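PDB 2B33: protein synthesis inhibitor, putative from Thermotoga maritima, which is a RutC-family, YjgF-like protein that binds calcium and may act as a deaminase, though it has also been proposed to be an endoribonuclease. Local coordinates for residues 94-97 against 98-101. Numbering follows the deposited sequence.
Sequences MDYF and QRVN
V100 N donates to Y96 O at 2.9 Å, and N101 N donates to F97 O at 2.9 Å. Both are i to i+4 bonds at the start of helix 97-108. Before them F97 N bonds to M94 O, which closes the turn leading into the helix. A water bridges the start of the helix. It donates to D95 O and accepts from R99 N and R99 NE, tying R99 to the preceding turn.

The R99 chain bends at chi3 (-69°) and runs back along the helix start. Its NH2 lies 3.4 Å from Y96 CD1, at the ring edge, with the guanidinium and ring planes 51° apart. Y96 CB packs on V100 CG2 at 3.9 Å. With CG anti to the backbone N (chi1 -174°), the F97 ring lies where N101 ND2 comes over one face, toward the rim, 3.2 Å from F97 CZ. The Q98 amide meets the ring edge, with NE2 3.7 Å from F97 CD2. The F97 ring also meets F117 edge-to-face.

Y96, R99 and V100 touch helix 59-76, while V100 and N101 reach strand 114-119. This is a helix N-terminus in the crossover from strand 84-91 to parallel strand 114-119 of the YjgF-like alpha/beta fold.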
ATOM      1  N   MET A  94      12.701 -12.994   0.092  1.00 35.31           N
ATOM      2  CA  MET A  94      11.858 -13.698   1.065  1.00 35.14           C
ATOM      3  C   MET A  94      12.643 -14.571   2.049  1.00 34.74           C
ATOM      4  O   MET A  94      12.080 -14.975   3.082  1.00 34.03           O
ATOM      5  CB  MET A  94      10.760 -14.521   0.378  1.00 34.90           C
ATOM      6  CG  MET A  94       9.616 -13.676  -0.127  1.00 36.46           C
ATOM      7  SD  MET A  94       8.802 -12.784   1.200  1.00 41.81           S
ATOM      8  CE  MET A  94       7.791 -11.725   0.249  1.00 42.76           C
ATOM      9  N   ASP A  95      13.922 -14.840   1.743  1.00 34.25           N
ATOM     10  CA  ASP A  95      14.835 -15.554   2.648  1.00 34.97           C
ATOM     11  C   ASP A  95      14.902 -14.914   4.041  1.00 36.08           C
ATOM     12  O   ASP A  95      15.221 -15.592   5.017  1.00 36.12           O
ATOM     13  CB  ASP A  95      16.267 -15.578   2.082  1.00 35.18           C
ATOM     14  CG  ASP A  95      16.382 -16.356   0.806  1.00 36.89           C
ATOM     15  OD1 ASP A  95      15.394 -17.005   0.433  1.00 33.60           O
ATOM     16  OD2 ASP A  95      17.465 -16.312   0.178  1.00 42.18           O
ATOM     17  N   TYR A  96      14.627 -13.612   4.113  1.00 37.64           N
ATOM     18  CA  TYR A  96      14.609 -12.854   5.363  1.00 38.87           C
ATOM     19  C   TYR A  96      13.307 -12.934   6.183  1.00 39.76           C
ATOM     20  O   TYR A  96      13.254 -12.379   7.281  1.00 39.43           O
ATOM     21  CB  TYR A  96      14.864 -11.361   5.065  1.00 38.74           C
ATOM     22  CG  TYR A  96      16.100 -11.069   4.225  1.00 37.84           C
ATOM     23  CD1 TYR A  96      17.314 -11.698   4.493  1.00 36.81           C
ATOM     24  CD2 TYR A  96      16.065 -10.131   3.197  1.00 33.10           C
ATOM     25  CE1 TYR A  96      18.451 -11.436   3.726  1.00 38.23           C
ATOM     26  CE2 TYR A  96      17.208  -9.857   2.430  1.00 37.79           C
ATOM     27  CZ  TYR A  96      18.392 -10.514   2.707  1.00 35.06           C
ATOM     28  OH  TYR A  96      19.518 -10.259   1.966  1.00 39.08           O
ATOM     29  N   PHE A  97      12.279 -13.608   5.663  1.00 39.89           N
ATOM     30  CA  PHE A  97      10.961 -13.690   6.315  1.00 38.46           C
ATOM     31  C   PHE A  97      10.999 -14.117   7.780  1.00 37.67           C
ATOM     32  O   PHE A  97      10.529 -13.376   8.651  1.00 36.11           O
ATOM     33  CB  PHE A  97      10.049 -14.637   5.530  1.00 39.08           C
ATOM     34  CG  PHE A  97       8.628 -14.692   6.036  1.00 42.03           C
ATOM     35  CD1 PHE A  97       7.728 -13.680   5.714  1.00 43.96           C
ATOM     36  CD2 PHE A  97       8.178 -15.767   6.794  1.00 44.49           C
ATOM     37  CE1 PHE A  97       6.412 -13.726   6.152  1.00 44.26           C
ATOM     38  CE2 PHE A  97       6.860 -15.824   7.235  1.00 45.35           C
ATOM     39  CZ  PHE A  97       5.975 -14.797   6.910  1.00 43.51           C
ATOM     40  N   GLN A  98      11.566 -15.297   8.037  1.00 37.58           N
ATOM     41  CA  GLN A  98      11.634 -15.863   9.396  1.00 38.55           C
ATOM     42  C   GLN A  98      12.317 -14.930  10.400  1.00 38.27           C
ATOM     43  O   GLN A  98      11.753 -14.635  11.460  1.00 37.29           O
ATOM     44  CB  GLN A  98      12.307 -17.252   9.411  1.00 39.00           C
ATOM     45  CG  GLN A  98      11.394 -18.456   9.040  1.00 43.97           C
ATOM     46  CD  GLN A  98      10.837 -18.447   7.603  1.00 48.88           C
ATOM     47  OE1 GLN A  98      11.468 -17.937   6.663  1.00 53.04           O
ATOM     48  NE2 GLN A  98       9.656 -19.050   7.432  1.00 44.05           N
ATOM     49  N   ARG A  99      13.506 -14.451  10.042  1.00 37.93           N
ATOM     50  CA  ARG A  99      14.294 -13.551  10.901  1.00 37.80           C
ATOM     51  C   ARG A  99      13.681 -12.158  11.076  1.00 37.41           C
ATOM     52  O   ARG A  99      13.808 -11.567  12.142  1.00 36.87           O
ATOM     53  CB  ARG A  99      15.735 -13.448  10.392  1.00 37.59           C
ATOM     54  CG  ARG A  99      16.530 -14.741  10.583  1.00 37.47           C
ATOM     55  CD  ARG A  99      17.874 -14.690   9.872  1.00 38.46           C
ATOM     56  NE  ARG A  99      17.714 -14.700   8.413  1.00 39.20           N
ATOM     57  CZ  ARG A  99      18.655 -14.356   7.529  1.00 36.10           C
ATOM     58  NH1 ARG A  99      19.863 -13.964   7.906  1.00 38.15           N
ATOM     59  NH2 ARG A  99      18.381 -14.405   6.241  1.00 33.91           N
ATOM     60  N   VAL A 100      13.038 -11.630  10.033  1.00 37.76           N
ATOM     61  CA  VAL A 100      12.357 -10.339  10.119  1.00 36.80           C
ATOM     62  C   VAL A 100      11.171 -10.483  11.073  1.00 37.69           C
ATOM     63  O   VAL A 100      10.972  -9.626  11.928  1.00 37.30           O
ATOM     64  CB  VAL A 100      11.878  -9.803   8.726  1.00 37.60           C
ATOM     65  CG1 VAL A 100      10.891  -8.617   8.878  1.00 36.58           C
ATOM     66  CG2 VAL A 100      13.070  -9.377   7.863  1.00 36.68           C
ATOM     67  N   ASN A 101      10.402 -11.563  10.922  1.00 37.84           N
ATOM     68  CA  ASN A 101       9.268 -11.844  11.802  1.00 38.47           C
ATOM     69  C   ASN A 101       9.675 -11.968  13.265  1.00 38.42           C
ATOM     70  O   ASN A 101       8.925 -11.562  14.151  1.00 37.59           O
ATOM     71  CB  ASN A 101       8.536 -13.131  11.390  1.00 39.33           C
ATOM     72  CG  ASN A 101       7.708 -12.975  10.123  1.00 41.58           C
ATOM     73  OD1 ASN A 101       7.774 -11.964   9.430  1.00 49.29           O
ATOM     74  ND2 ASN A 101       6.919 -13.991   9.819  1.00 48.51           N
TER
HETATM   75  O   HOH W   1      14.662 -15.443   7.618  1.00 26.61           O